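Local coordinates for protein LytB (Plasmodium falciparum, PDB 4N7B) that catalyses the last step of the DOXP/MEP isoprenoid pathway, reducing a hydroxymethylbutenyl diphosphate to isopentenyl and dimethylallyl diphosphate with an iron-sulfur cluster and ferredoxin electrons, at residues 230-234 against 517-521; 243-248 against 526-530; 284-290 against 306-312; 294-298 against 347-352. One frame throughout, in Å; residues are numbered along the deposited sequence.

Contact 1 (230-234 against 517-521); sequences FCKGV and VPKWK. With F3S (Fe3-s4 cluster), chain B.
Lys232 and Trp520 run antiparallel alongside each other, with Lys232 CG 3.5 Å from Trp520 CE3. This is the tight half of the contact. Lys232 CG sits anti to the backbone N (chi1 -170°) and the chain bends at chi2 (61°), so that the aliphatic stem meets the six-membered part of the indole and CE comes 3.4 Å from Pro518 O. Gly233 fits at the edge of the ring, its N 3.5 Å from Trp520 CZ3. Sulfur S3 of the cluster stands near the plane of the same ring, while Pro518 CB covers part of one face. Cys231 does two jobs with one sulfur: SG binds iron FE1 of the [3Fe-4S] cluster, the oxygen-degraded form of the [4Fe-4S] cofactor, at 2.3 Å and, as N-cap, accepts from Val234 N at 3.3 Å. The loose side lies at Val517, an exposed residue that offers only CG1 to Lys232 CD, 4.0 Å away. The tail loop closes over the first turn of helix 232-247 beside the cluster. Tyr414, at the start of helix 414-427, bonds to Lys232 N and touches Pro518, whereas the indole continues onto Cys315, Pro316 and Leu317 where helix 316-329 begins.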
loop_
_atom_site.group_PDB
_atom_site.type_symbol
_atom_site.label_atom_id
_atom_site.label_comp_id
_atom_site.label_asym_id
_atom_site.label_seq_id
_atom_site.Cartn_x
_atom_site.Cartn_y
_atom_site.Cartn_z
ATOM N N PHE A 230 6.624 -7.171 3.651
ATOM C CA PHE A 230 5.406 -6.912 4.427
ATOM C C PHE A 230 5.536 -5.710 5.369
ATOM O O PHE A 230 6.483 -5.602 6.150
ATOM C CB PHE A 230 5.010 -8.144 5.256
ATOM C CG PHE A 230 4.223 -9.193 4.493
ATOM C CD1 PHE A 230 4.060 -9.111 3.121
ATOM C CD2 PHE A 230 3.644 -10.262 5.164
ATOM C CE1 PHE A 230 3.343 -10.076 2.435
ATOM C CE2 PHE A 230 2.919 -11.224 4.485
ATOM C CZ PHE A 230 2.773 -11.137 3.121
ATOM N N CYS A 231 4.565 -4.808 5.295
ATOM C CA CYS A 231 4.409 -3.775 6.307
ATOM C C CYS A 231 3.450 -4.343 7.350
ATOM O O CYS A 231 2.911 -5.453 7.191
ATOM C CB CYS A 231 3.815 -2.513 5.666
ATOM S SG CYS A 231 2.156 -2.833 5.015
ATOM N N LYS A 232 3.208 -3.578 8.403
ATOM C CA LYS A 232 2.305 -4.034 9.442
ATOM C C LYS A 232 0.831 -4.000 9.012
ATOM O O LYS A 232 0.031 -4.815 9.469
ATOM C CB LYS A 232 2.511 -3.194 10.694
ATOM C CG LYS A 232 1.782 -3.729 11.939
ATOM C CD LYS A 232 2.248 -5.117 12.325
ATOM C CE LYS A 232 1.592 -5.585 13.631
ATOM N NZ LYS A 232 2.002 -6.980 13.974
ATOM N N GLY A 233 0.454 -3.071 8.133
ATOM C CA GLY A 233 -0.933 -3.001 7.698
ATOM C C GLY A 233 -1.286 -4.266 6.939
ATOM O O GLY A 233 -2.378 -4.839 7.066
ATOM N N VAL A 234 -0.333 -4.728 6.146
ATOM C CA VAL A 234 -0.536 -5.928 5.348
ATOM C C VAL A 234 -0.563 -7.159 6.233
ATOM O O VAL A 234 -1.468 -7.988 6.099
ATOM C CB VAL A 234 0.544 -6.043 4.239
ATOM C CG1 VAL A 234 0.693 -7.467 3.740
ATOM C CG2 VAL A 234 0.189 -5.093 3.075
ATOM N N VAL A 517 8.483 -1.374 13.585
ATOM C CA VAL A 517 7.244 -2.034 13.240
ATOM C C VAL A 517 6.197 -1.702 14.299
ATOM O O VAL A 517 6.374 -2.014 15.477
ATOM C CB VAL A 517 7.445 -3.557 13.127
ATOM C CG1 VAL A 517 6.156 -4.236 12.726
ATOM C CG2 VAL A 517 8.549 -3.856 12.128
ATOM N N PRO A 518 5.115 -1.028 13.888
ATOM C CA PRO A 518 4.015 -0.702 14.800
ATOM C C PRO A 518 3.469 -1.950 15.477
ATOM O O PRO A 518 3.492 -3.041 14.899
ATOM C CB PRO A 518 2.952 -0.117 13.875
ATOM C CG PRO A 518 3.707 0.385 12.699
ATOM C CD PRO A 518 4.862 -0.545 12.526
ATOM N N LYS A 519 2.968 -1.774 16.692
ATOM C CA LYS A 519 2.427 -2.863 17.468
ATOM C C LYS A 519 0.912 -2.876 17.373
ATOM O O LYS A 519 0.208 -3.031 18.359
ATOM C CB LYS A 519 2.904 -2.731 18.911
ATOM C CG LYS A 519 4.297 -3.277 19.066
ATOM C CD LYS A 519 5.136 -2.474 20.040
ATOM C CE LYS A 519 6.536 -3.072 20.165
ATOM N NZ LYS A 519 6.497 -4.549 20.418
ATOM N N TRP A 520 0.396 -2.744 16.165
ATOM C CA TRP A 520 -1.041 -2.806 15.995
ATOM C C TRP A 520 -1.574 -4.202 16.333
ATOM O O TRP A 520 -0.956 -5.205 16.014
ATOM C CB TRP A 520 -1.404 -2.429 14.566
ATOM C CG TRP A 520 -0.868 -1.072 14.159
ATOM C CD1 TRP A 520 -0.564 -0.019 14.979
ATOM C CD2 TRP A 520 -0.566 -0.643 12.829
ATOM N NE1 TRP A 520 -0.099 1.046 14.234
ATOM C CE2 TRP A 520 -0.095 0.687 12.911
ATOM C CE3 TRP A 520 -0.658 -1.252 11.573
ATOM C CZ2 TRP A 520 0.294 1.407 11.795
ATOM C CZ3 TRP A 520 -0.275 -0.524 10.454
ATOM C CH2 TRP A 520 0.190 0.793 10.575
ATOM N N LYS A 521 -2.723 -4.251 16.991
ATOM C CA LYS A 521 -3.417 -5.509 17.226
ATOM C C LYS A 521 -4.487 -5.685 16.150
ATOM O O LYS A 521 -4.718 -4.778 15.357
ATOM C CB LYS A 521 -4.055 -5.496 18.616
ATOM C CG LYS A 521 -3.044 -5.576 19.752
ATOM C CD LYS A 521 -3.741 -5.707 21.097
ATOM C CE LYS A 521 -2.874 -6.450 22.127
ATOM N NZ LYS A 521 -1.836 -5.599 22.794
HETATM FE FE1 F3S B . 1.135 -0.808 4.597
HETATM FE FE3 F3S B . -0.685 0.731 5.850
HETATM FE FE4 F3S B . 1.372 1.799 4.490
HETATM S S1 F3S B . -1.048 -0.994 4.530
HETATM S S2 F3S B . 1.845 0.373 2.848
HETATM S S3 F3S B . 1.445 0.564 6.322
HETATM S S4 F3S B . -0.693 2.550 4.580
#

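Contact 2 (243-248 against 526-530); sequences ECLKLF and FLHMI
The Phe526 ring is enclosed by the end of helix 232-247 and by its own helix. Ile530 CD1 lies 3.9 Å above one face, while Cys244 SG approaches from the other side, 4.1 Å from the ring centroid and 32° off the normal, an oblique sulfur-aromatic contact. Glu243 occupies the edge: its CB comes to 3.2 Å from Phe526 CZ. The Phe248 ring meets Phe526 more loosely, edge near edge, and has Leu247 CB over one of its own faces. Met529 SD reaches Phe248 CZ at 3.7 Å in an oblique Met-aromatic contact. Leu247 CD1 lies 3.7 Å from Ile530 CG1, the two side chains crossing nearly at right angles. Phe526 CG stands anti to the backbone N (chi1 177°), which carries the ring across the gap between the axes of segments 243-247 and 526-530, 11.3 Å apart and 34° from parallel. On the sheet side, Cys244 and Phe526 rest on Ile311 of strand 309-312. Glu243 takes part through its methylenes; its carboxylate makes a long salt bridge to Lys246. Cohesion therefore depends on dispersion, sulfur-ring contacts and the fit of shapes, with no polar pairing between the two segments.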
loop_
_atom_site.group_PDB
_atom_site.type_symbol
_atom_site.label_atom_id
_atom_site.label_comp_id
_atom_site.label_asym_id
_atom_site.label_seq_id
_atom_site.Cartn_x
_atom_site.Cartn_y
_atom_site.Cartn_z
ATOM N N GLU A 243 -7.683 -15.529 10.546
ATOM C CA GLU A 243 -8.196 -15.799 11.867
ATOM C C GLU A 243 -9.721 -15.951 11.814
ATOM O O GLU A 243 -10.311 -16.705 12.600
ATOM C CB GLU A 243 -7.740 -14.695 12.819
ATOM C CG GLU A 243 -7.878 -15.058 14.278
ATOM C CD GLU A 243 -6.874 -16.099 14.698
ATOM O OE1 GLU A 243 -5.729 -16.063 14.195
ATOM O OE2 GLU A 243 -7.241 -16.959 15.515
ATOM N N CYS A 244 -10.350 -15.268 10.860
ATOM C CA CYS A 244 -11.782 -15.414 10.616
ATOM C C CYS A 244 -12.069 -16.793 10.057
ATOM O O CYS A 244 -13.063 -17.434 10.404
ATOM C CB CYS A 244 -12.255 -14.366 9.615
ATOM S SG CYS A 244 -12.548 -12.739 10.344
ATOM N N LEU A 245 -11.184 -17.243 9.175
ATOM C CA LEU A 245 -11.309 -18.564 8.579
ATOM C C LEU A 245 -11.194 -19.673 9.623
ATOM O O LEU A 245 -11.808 -20.723 9.474
ATOM C CB LEU A 245 -10.255 -18.753 7.493
ATOM C CG LEU A 245 -10.550 -17.984 6.204
ATOM C CD1 LEU A 245 -9.316 -17.921 5.329
ATOM C CD2 LEU A 245 -11.698 -18.659 5.459
ATOM N N LYS A 246 -10.406 -19.444 10.671
ATOM C CA LYS A 246 -10.260 -20.422 11.748
ATOM C C LYS A 246 -11.530 -20.492 12.576
ATOM O O LYS A 246 -11.982 -21.575 12.956
ATOM C CB LYS A 246 -9.070 -20.074 12.648
ATOM C CG LYS A 246 -7.735 -20.507 12.062
ATOM C CD LYS A 246 -6.535 -19.919 12.807
ATOM C CE LYS A 246 -5.284 -19.899 11.903
ATOM N NZ LYS A 246 -4.181 -19.049 12.442
ATOM N N LEU A 247 -12.119 -19.334 12.840
ATOM C CA LEU A 247 -13.295 -19.277 13.692
ATOM C C LEU A 247 -14.539 -19.735 12.958
ATOM O O LEU A 247 -15.163 -20.720 13.341
ATOM C CB LEU A 247 -13.514 -17.864 14.220
ATOM C CG LEU A 247 -12.449 -17.343 15.185
ATOM C CD1 LEU A 247 -12.931 -16.036 15.797
ATOM C CD2 LEU A 247 -12.121 -18.372 16.270
ATOM N N PHE A 248 -14.897 -19.021 11.898
ATOM C CA PHE A 248 -16.170 -19.248 11.228
ATOM C C PHE A 248 -16.009 -20.092 9.983
ATOM O O PHE A 248 -14.920 -20.213 9.431
ATOM C CB PHE A 248 -16.803 -17.912 10.881
ATOM C CG PHE A 248 -16.609 -16.879 11.946
ATOM C CD1 PHE A 248 -17.456 -16.830 13.037
ATOM C CD2 PHE A 248 -15.561 -15.975 11.874
ATOM C CE1 PHE A 248 -17.273 -15.889 14.028
ATOM C CE2 PHE A 248 -15.372 -15.028 12.865
ATOM C CZ PHE A 248 -16.228 -14.986 13.944
ATOM N N PHE A 526 -13.307 -8.046 16.376
ATOM C CA PHE A 526 -12.857 -9.361 15.994
ATOM C C PHE A 526 -12.121 -10.049 17.140
ATOM O O PHE A 526 -12.286 -11.249 17.362
ATOM C CB PHE A 526 -11.951 -9.235 14.788
ATOM C CG PHE A 526 -11.379 -10.521 14.343
ATOM C CD1 PHE A 526 -12.191 -11.630 14.214
ATOM C CD2 PHE A 526 -10.038 -10.631 14.043
ATOM C CE1 PHE A 526 -11.681 -12.828 13.803
ATOM C CE2 PHE A 526 -9.516 -11.826 13.628
ATOM C CZ PHE A 526 -10.345 -12.933 13.508
ATOM N N LEU A 527 -11.310 -9.289 17.870
ATOM C CA LEU A 527 -10.619 -9.814 19.046
ATOM C C LEU A 527 -11.613 -10.258 20.111
ATOM O O LEU A 527 -11.428 -11.294 20.747
ATOM C CB LEU A 527 -9.691 -8.760 19.644
ATOM C CG LEU A 527 -8.355 -8.526 18.945
ATOM C CD1 LEU A 527 -7.656 -7.325 19.556
ATOM C CD2 LEU A 527 -7.492 -9.767 19.059
ATOM N N HIS A 528 -12.667 -9.473 20.308
ATOM C CA HIS A 528 -13.683 -9.810 21.298
ATOM C C HIS A 528 -14.295 -11.174 20.987
ATOM O O HIS A 528 -14.495 -12.001 21.883
ATOM C CB HIS A 528 -14.785 -8.749 21.333
ATOM C CG HIS A 528 -15.746 -8.917 22.472
ATOM N ND1 HIS A 528 -15.427 -8.586 23.772
ATOM C CD2 HIS A 528 -17.013 -9.395 22.507
ATOM C CE1 HIS A 528 -16.458 -8.842 24.557
ATOM N NE2 HIS A 528 -17.432 -9.336 23.813
ATOM N N MET A 529 -14.592 -11.397 19.708
ATOM C CA MET A 529 -15.146 -12.670 19.264
ATOM C C MET A 529 -14.226 -13.799 19.686
ATOM O O MET A 529 -14.639 -14.742 20.369
ATOM C CB MET A 529 -15.303 -12.682 17.747
ATOM C CG MET A 529 -16.276 -11.639 17.233
ATOM S SD MET A 529 -16.393 -11.627 15.435
ATOM C CE MET A 529 -17.199 -10.055 15.152
ATOM N N ILE A 530 -12.967 -13.687 19.273
ATOM C CA ILE A 530 -11.958 -14.686 19.592
ATOM C C ILE A 530 -11.991 -15.030 21.082
ATOM O O ILE A 530 -12.008 -16.206 21.456
ATOM C CB ILE A 530 -10.556 -14.188 19.204
ATOM C CG1 ILE A 530 -10.463 -14.031 17.685
ATOM C CG2 ILE A 530 -9.484 -15.143 19.702
ATOM C CD1 ILE A 530 -9.131 -13.468 17.193
#

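Contact 3 (284-290 against 306-312)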
loop_
_atom_site.group_PDB
_atom_site.type_symbol
_atom_site.label_atom_id
_atom_site.label_comp_id
_atom_site.label_asym_id
_atom_site.label_seq_id
_atom_site.Cartn_x
_atom_site.Cartn_y
_atom_site.Cartn_z
ATOM N N ASP A 284 -26.806 -12.018 3.791
ATOM C CA ASP A 284 -27.104 -11.213 4.970
ATOM C C ASP A 284 -26.687 -11.974 6.227
ATOM O O ASP A 284 -26.712 -13.201 6.247
ATOM C CB ASP A 284 -28.597 -10.880 5.024
ATOM C CG ASP A 284 -29.055 -10.054 3.837
ATOM O OD1 ASP A 284 -28.328 -10.022 2.819
ATOM O OD2 ASP A 284 -30.145 -9.442 3.919
ATOM N N GLY A 285 -26.288 -11.250 7.266
ATOM C CA GLY A 285 -25.900 -11.876 8.518
ATOM C C GLY A 285 -24.469 -12.387 8.548
ATOM O O GLY A 285 -23.939 -12.684 9.622
ATOM N N HIS A 286 -23.832 -12.486 7.383
ATOM C CA HIS A 286 -22.499 -13.086 7.298
ATOM C C HIS A 286 -21.363 -12.100 7.558
ATOM O O HIS A 286 -21.570 -10.888 7.636
ATOM C CB HIS A 286 -22.286 -13.748 5.936
ATOM C CG HIS A 286 -22.837 -15.134 5.849
ATOM N ND1 HIS A 286 -24.172 -15.415 6.044
ATOM C CD2 HIS A 286 -22.234 -16.320 5.599
ATOM C CE1 HIS A 286 -24.370 -16.715 5.915
ATOM N NE2 HIS A 286 -23.210 -17.287 5.644
ATOM N N ILE A 287 -20.159 -12.652 7.688
ATOM C CA ILE A 287 -18.944 -11.874 7.900
ATOM C C ILE A 287 -18.534 -11.155 6.627
ATOM O O ILE A 287 -18.518 -11.750 5.552
ATOM C CB ILE A 287 -17.765 -12.790 8.287
ATOM C CG1 ILE A 287 -18.086 -13.589 9.553
ATOM C CG2 ILE A 287 -16.504 -11.977 8.489
ATOM C CD1 ILE A 287 -17.642 -12.902 10.833
ATOM N N LEU A 288 -18.197 -9.876 6.751
ATOM C CA LEU A 288 -17.535 -9.172 5.670
ATOM C C LEU A 288 -16.327 -8.435 6.198
ATOM O O LEU A 288 -16.427 -7.692 7.172
ATOM C CB LEU A 288 -18.459 -8.172 4.994
ATOM C CG LEU A 288 -17.783 -7.399 3.853
ATOM C CD1 LEU A 288 -17.389 -8.334 2.711
ATOM C CD2 LEU A 288 -18.703 -6.311 3.349
ATOM N N ILE A 289 -15.191 -8.635 5.534
ATOM C CA ILE A 289 -13.948 -7.974 5.906
ATOM C C ILE A 289 -13.588 -6.849 4.939
ATOM O O ILE A 289 -13.593 -7.043 3.719
ATOM C CB ILE A 289 -12.794 -8.977 5.932
ATOM C CG1 ILE A 289 -13.123 -10.103 6.920
ATOM C CG2 ILE A 289 -11.508 -8.284 6.313
ATOM C CD1 ILE A 289 -12.088 -11.204 6.985
ATOM N N TYR A 290 -13.268 -5.677 5.479
ATOM C CA TYR A 290 -12.814 -4.563 4.653
ATOM C C TYR A 290 -11.299 -4.633 4.507
ATOM O O TYR A 290 -10.580 -4.837 5.487
ATOM C CB TYR A 290 -13.226 -3.221 5.266
ATOM C CG TYR A 290 -14.719 -3.057 5.433
ATOM C CD1 TYR A 290 -15.589 -3.267 4.370
ATOM C CD2 TYR A 290 -15.266 -2.713 6.659
ATOM C CE1 TYR A 290 -16.958 -3.124 4.525
ATOM C CE2 TYR A 290 -16.637 -2.569 6.822
ATOM C CZ TYR A 290 -17.476 -2.778 5.756
ATOM O OH TYR A 290 -18.843 -2.630 5.924
ATOM N N LYS A 306 -27.818 -5.166 5.627
ATOM C CA LYS A 306 -27.759 -6.613 5.467
ATOM C C LYS A 306 -27.367 -7.297 6.767
ATOM O O LYS A 306 -27.167 -8.513 6.798
ATOM C CB LYS A 306 -26.737 -6.985 4.403
ATOM C CG LYS A 306 -27.116 -6.587 3.003
ATOM C CD LYS A 306 -25.958 -6.857 2.064
ATOM C CE LYS A 306 -26.443 -7.154 0.663
ATOM N NZ LYS A 306 -26.945 -8.562 0.555
ATOM N N LYS A 307 -27.267 -6.518 7.836
ATOM C CA LYS A 307 -26.841 -7.030 9.124
ATOM C C LYS A 307 -25.619 -7.947 8.985
ATOM O O LYS A 307 -25.632 -9.096 9.421
ATOM C CB LYS A 307 -28.006 -7.752 9.807
ATOM C CG LYS A 307 -28.133 -7.429 11.286
ATOM C CD LYS A 307 -29.525 -6.909 11.641
ATOM C CE LYS A 307 -29.579 -6.431 13.091
ATOM N NZ LYS A 307 -30.932 -5.967 13.499
ATOM N N LEU A 308 -24.556 -7.423 8.382
ATOM C CA LEU A 308 -23.322 -8.181 8.234
ATOM C C LEU A 308 -22.420 -7.984 9.443
ATOM O O LEU A 308 -22.492 -6.960 10.123
ATOM C CB LEU A 308 -22.570 -7.737 6.979
ATOM C CG LEU A 308 -23.315 -7.894 5.658
ATOM C CD1 LEU A 308 -22.491 -7.283 4.539
ATOM C CD2 LEU A 308 -23.597 -9.362 5.385
ATOM N N ILE A 309 -21.568 -8.968 9.704
ATOM C CA ILE A 309 -20.540 -8.817 10.717
ATOM C C ILE A 309 -19.386 -8.084 10.080
ATOM O O ILE A 309 -18.550 -8.693 9.416
ATOM C CB ILE A 309 -19.979 -10.151 11.223
ATOM C CG1 ILE A 309 -21.077 -11.209 11.360
ATOM C CG2 ILE A 309 -19.270 -9.932 12.554
ATOM C CD1 ILE A 309 -22.106 -10.873 12.395
ATOM N N GLU A 310 -19.352 -6.774 10.271
ATOM C CA GLU A 310 -18.302 -5.946 9.711
ATOM C C GLU A 310 -17.003 -6.118 10.478
ATOM O O GLU A 310 -16.933 -5.853 11.677
ATOM C CB GLU A 310 -18.722 -4.488 9.752
ATOM C CG GLU A 310 -19.869 -4.160 8.832
ATOM C CD GLU A 310 -20.283 -2.715 8.950
ATOM O OE1 GLU A 310 -21.147 -2.423 9.805
ATOM O OE2 GLU A 310 -19.728 -1.870 8.204
ATOM N N ILE A 311 -15.971 -6.560 9.773
ATOM C CA ILE A 311 -14.647 -6.693 10.356
ATOM C C ILE A 311 -13.652 -5.871 9.544
ATOM O O ILE A 311 -13.284 -6.240 8.428
ATOM C CB ILE A 311 -14.215 -8.155 10.428
ATOM C CG1 ILE A 311 -15.118 -8.885 11.424
ATOM C CG2 ILE A 311 -12.747 -8.248 10.842
ATOM C CD1 ILE A 311 -14.615 -10.232 11.830
ATOM N N ASP A 312 -13.226 -4.753 10.123
ATOM C CA ASP A 312 -12.541 -3.715 9.372
ATOM C C ASP A 312 -11.025 -3.816 9.485
ATOM O O ASP A 312 -10.451 -3.442 10.505
ATOM C CB ASP A 312 -12.998 -2.348 9.866
ATOM C CG ASP A 312 -12.481 -1.216 9.007
ATOM O OD1 ASP A 312 -11.722 -1.474 8.044
ATOM O OD2 ASP A 312 -12.821 -0.056 9.304
#
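With Tyr290 CG turned anti to its carbonyl carbon (chi1 -60°) and Glu310 extended beyond CG (chi2 178°), the phenol and the carboxylate meet above neighbouring strands. Tyr290 OH donates to Glu310 OE2 at 2.6 Å, reaching it on the anti side and out of the carboxylate plane; the ring and carboxylate planes are 89° apart, nearly perpendicular. Asp312 lies along the same ring's edge, but its OD2 is paired with Arg300 and its OD1 bonds to Thr314. On the opposite face of the sheet Ile287, Ile289, Ile309 and Ile311 form an aliphatic layer, Ile287 CD1 packing 3.6 Å from Ile309 CB. The backbones run parallel, each strand lending its N-H and C=O in turn: Leu288 N to Ile309 O at 2.9 Å, Ile311 N to Leu288 O at 2.9 Å, Tyr290 N to Ile311 O at 3.0 Å. Lys306 NZ forms a salt bridge with Asp284 OD1 at 3.0 Å and also bonds to Val282 O. Lys307 closes the intervening helix as the C-prime residue of a Schellman motif. The two strands belong to one beta-alpha-beta unit, joined through helix 297-305, which packs on the Tyr290 and Glu310 face through Arg300 and Ala303; helices 232-247 and 524-533 cover the isoleucine face, Cys244 on Ile289 and Ile311, Met529 on Ile309, and strand 252-255 flanks 287-290 in the parallel sheet.

Contact 4 (294-298 against 347-352); sequences GISPQ and IGTYNE
Ser296 and Gly348 bring the two backbones closest, their CA atoms 4.2 Å apart. The 294-298 segment arrives extended, starting from Gly294 with a positive phi of 88°, and turns into helix 297-305, while 347-352 is the last turn of helix 344-350 and the residues that leave it. Gly348 has no side chain, which lets the Ile295-Ser296 backbone lie close against the helix. Ser296 OG then receives Asn351 ND2 at 3.0 Å; the N-H points nearly straight at the oxygen (164°), and the hydroxyl lies close to the amide plane. In the IspH fold three alpha/beta lobes surround the cluster, and here two of them meet: one segment follows strand 287-290, the other lies between strands 334-338 and 357-360 of a different parallel sheet. The helix turn also follows closely on His343, which probably binds the diphosphate substrate, and Glu345, the probable proton donor. Farther along, the Pro297 ring wedges against the end of the helix, with CG 3.5 Å from Asn351 O and 3.3 Å from Glu352 OE1. A bend at chi2 (-77°) folds Glu352 back over the proline, and its OE2 accepts a partner on another helix, His322 ND1. Gln298 crosses Asn351 at about a right angle. Its NE2 makes a weak bond to Asn351 O at 3.4 Å, whereas OE1 lies against Asn351 CB, buried by the contact and without a polar partner.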
loop_
_atom_site.group_PDB
_atom_site.type_symbol
_atom_site.label_atom_id
_atom_site.label_comp_id
_atom_site.label_asym_id
_atom_site.label_seq_id
_atom_site.Cartn_x
_atom_site.Cartn_y
_atom_site.Cartn_z
ATOM N N GLY A 294 -8.949 0.329 2.838
ATOM C CA GLY A 294 -10.077 1.097 3.305
ATOM C C GLY A 294 -11.268 1.036 2.365
ATOM O O GLY A 294 -11.213 0.467 1.268
ATOM N N ILE A 295 -12.352 1.662 2.799
ATOM C CA ILE A 295 -13.624 1.513 2.130
ATOM C C ILE A 295 -14.418 2.812 2.204
ATOM O O ILE A 295 -14.188 3.638 3.090
ATOM C CB ILE A 295 -14.441 0.351 2.766
ATOM C CG1 ILE A 295 -15.629 -0.015 1.874
ATOM C CG2 ILE A 295 -14.915 0.707 4.191
ATOM C CD1 ILE A 295 -15.223 -0.681 0.577
ATOM N N SER A 296 -15.335 2.998 1.258
ATOM C CA SER A 296 -16.231 4.145 1.284
ATOM C C SER A 296 -17.275 3.955 2.396
ATOM O O SER A 296 -17.765 2.845 2.609
ATOM C CB SER A 296 -16.924 4.315 -0.076
ATOM O OG SER A 296 -15.980 4.506 -1.118
ATOM N N PRO A 297 -17.602 5.034 3.125
ATOM C CA PRO A 297 -18.577 4.996 4.228
ATOM C C PRO A 297 -19.921 4.431 3.784
ATOM O O PRO A 297 -20.610 3.758 4.548
ATOM C CB PRO A 297 -18.749 6.469 4.608
ATOM C CG PRO A 297 -17.535 7.166 4.078
ATOM C CD PRO A 297 -17.040 6.379 2.911
ATOM N N GLN A 298 -20.281 4.722 2.541
ATOM C CA GLN A 298 -21.559 4.302 1.970
ATOM C C GLN A 298 -21.673 2.780 1.965
ATOM O O GLN A 298 -22.735 2.223 2.235
ATOM C CB GLN A 298 -21.681 4.836 0.543
ATOM C CG GLN A 298 -21.753 6.362 0.446
ATOM C CD GLN A 298 -20.390 7.045 0.499
ATOM O OE1 GLN A 298 -19.365 6.397 0.680
ATOM N NE2 GLN A 298 -20.380 8.363 0.342
ATOM N N ILE A 347 -10.366 6.354 -3.697
ATOM C CA ILE A 347 -11.820 6.401 -3.794
ATOM C C ILE A 347 -12.447 6.363 -2.407
ATOM O O ILE A 347 -13.327 7.164 -2.099
ATOM C CB ILE A 347 -12.324 5.238 -4.645
ATOM C CG1 ILE A 347 -11.933 5.470 -6.107
ATOM C CG2 ILE A 347 -13.842 5.072 -4.524
ATOM C CD1 ILE A 347 -12.065 4.217 -6.976
ATOM N N GLY A 348 -11.973 5.445 -1.562
ATOM C CA GLY A 348 -12.494 5.301 -0.213
ATOM C C GLY A 348 -12.324 6.563 0.617
ATOM O O GLY A 348 -13.238 6.983 1.316
ATOM N N THR A 349 -11.149 7.173 0.540
ATOM C CA THR A 349 -10.875 8.414 1.261
ATOM C C THR A 349 -11.732 9.568 0.732
ATOM O O THR A 349 -12.295 10.354 1.492
ATOM C CB THR A 349 -9.401 8.813 1.106
ATOM O OG1 THR A 349 -8.576 7.849 1.770
ATOM C CG2 THR A 349 -9.163 10.198 1.704
ATOM N N TYR A 350 -11.813 9.667 -0.591
ATOM C CA TYR A 350 -12.618 10.689 -1.242
ATOM C C TYR A 350 -14.037 10.666 -0.686
ATOM O O TYR A 350 -14.606 11.701 -0.361
ATOM C CB TYR A 350 -12.640 10.454 -2.760
ATOM C CG TYR A 350 -13.517 11.435 -3.539
ATOM C CD1 TYR A 350 -13.036 12.676 -3.942
ATOM C CD2 TYR A 350 -14.832 11.123 -3.847
ATOM C CE1 TYR A 350 -13.847 13.576 -4.634
ATOM C CE2 TYR A 350 -15.645 12.017 -4.546
ATOM C CZ TYR A 350 -15.144 13.236 -4.937
ATOM O OH TYR A 350 -15.953 14.110 -5.632
ATOM N N ASN A 351 -14.613 9.479 -0.553
ATOM C CA ASN A 351 -16.026 9.390 -0.220
ATOM C C ASN A 351 -16.344 9.703 1.234
ATOM O O ASN A 351 -17.497 9.625 1.643
ATOM C CB ASN A 351 -16.576 8.028 -0.631
ATOM C CG ASN A 351 -16.959 7.993 -2.097
ATOM O OD1 ASN A 351 -17.467 8.974 -2.632
ATOM N ND2 ASN A 351 -16.705 6.876 -2.754
ATOM N N GLU A 352 -15.336 10.080 2.011
ATOM C CA GLU A 352 -15.584 10.523 3.379
ATOM C C GLU A 352 -16.092 11.964 3.375
ATOM O O GLU A 352 -16.793 12.375 4.291
ATOM C CB GLU A 352 -14.323 10.406 4.229
ATOM C CG GLU A 352 -13.837 8.973 4.455
ATOM C CD GLU A 352 -14.649 8.211 5.503
ATOM O OE1 GLU A 352 -15.575 8.799 6.097
ATOM O OE2 GLU A 352 -14.357 7.018 5.738
#

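Overall arrangement
Contact 1 alone reaches the cluster, through Cys231 and Gly233; the other three spread away from it through one lobe and its border. Contacts 1 and 2 share helix 232-247 and the C-terminal tail, with centres about 19 Å apart; Lys521 packs on Leu527. Contact 2 lies on contact 3, centres about 13 Å apart, with Met529 CE 3.3 Å from Ile309 CG2. Contacts 3 and 4 alternate along the chain, 294-298 falling between the two strands of contact 3, and join where Tyr290 CG meets Ile295 CG2 at 4.0 Å. Contact 4 lies near Glu345, the probable proton donor, and His343, a probable substrate ligand, the nearest atoms of Gly348 and the cluster about 13 Å apart.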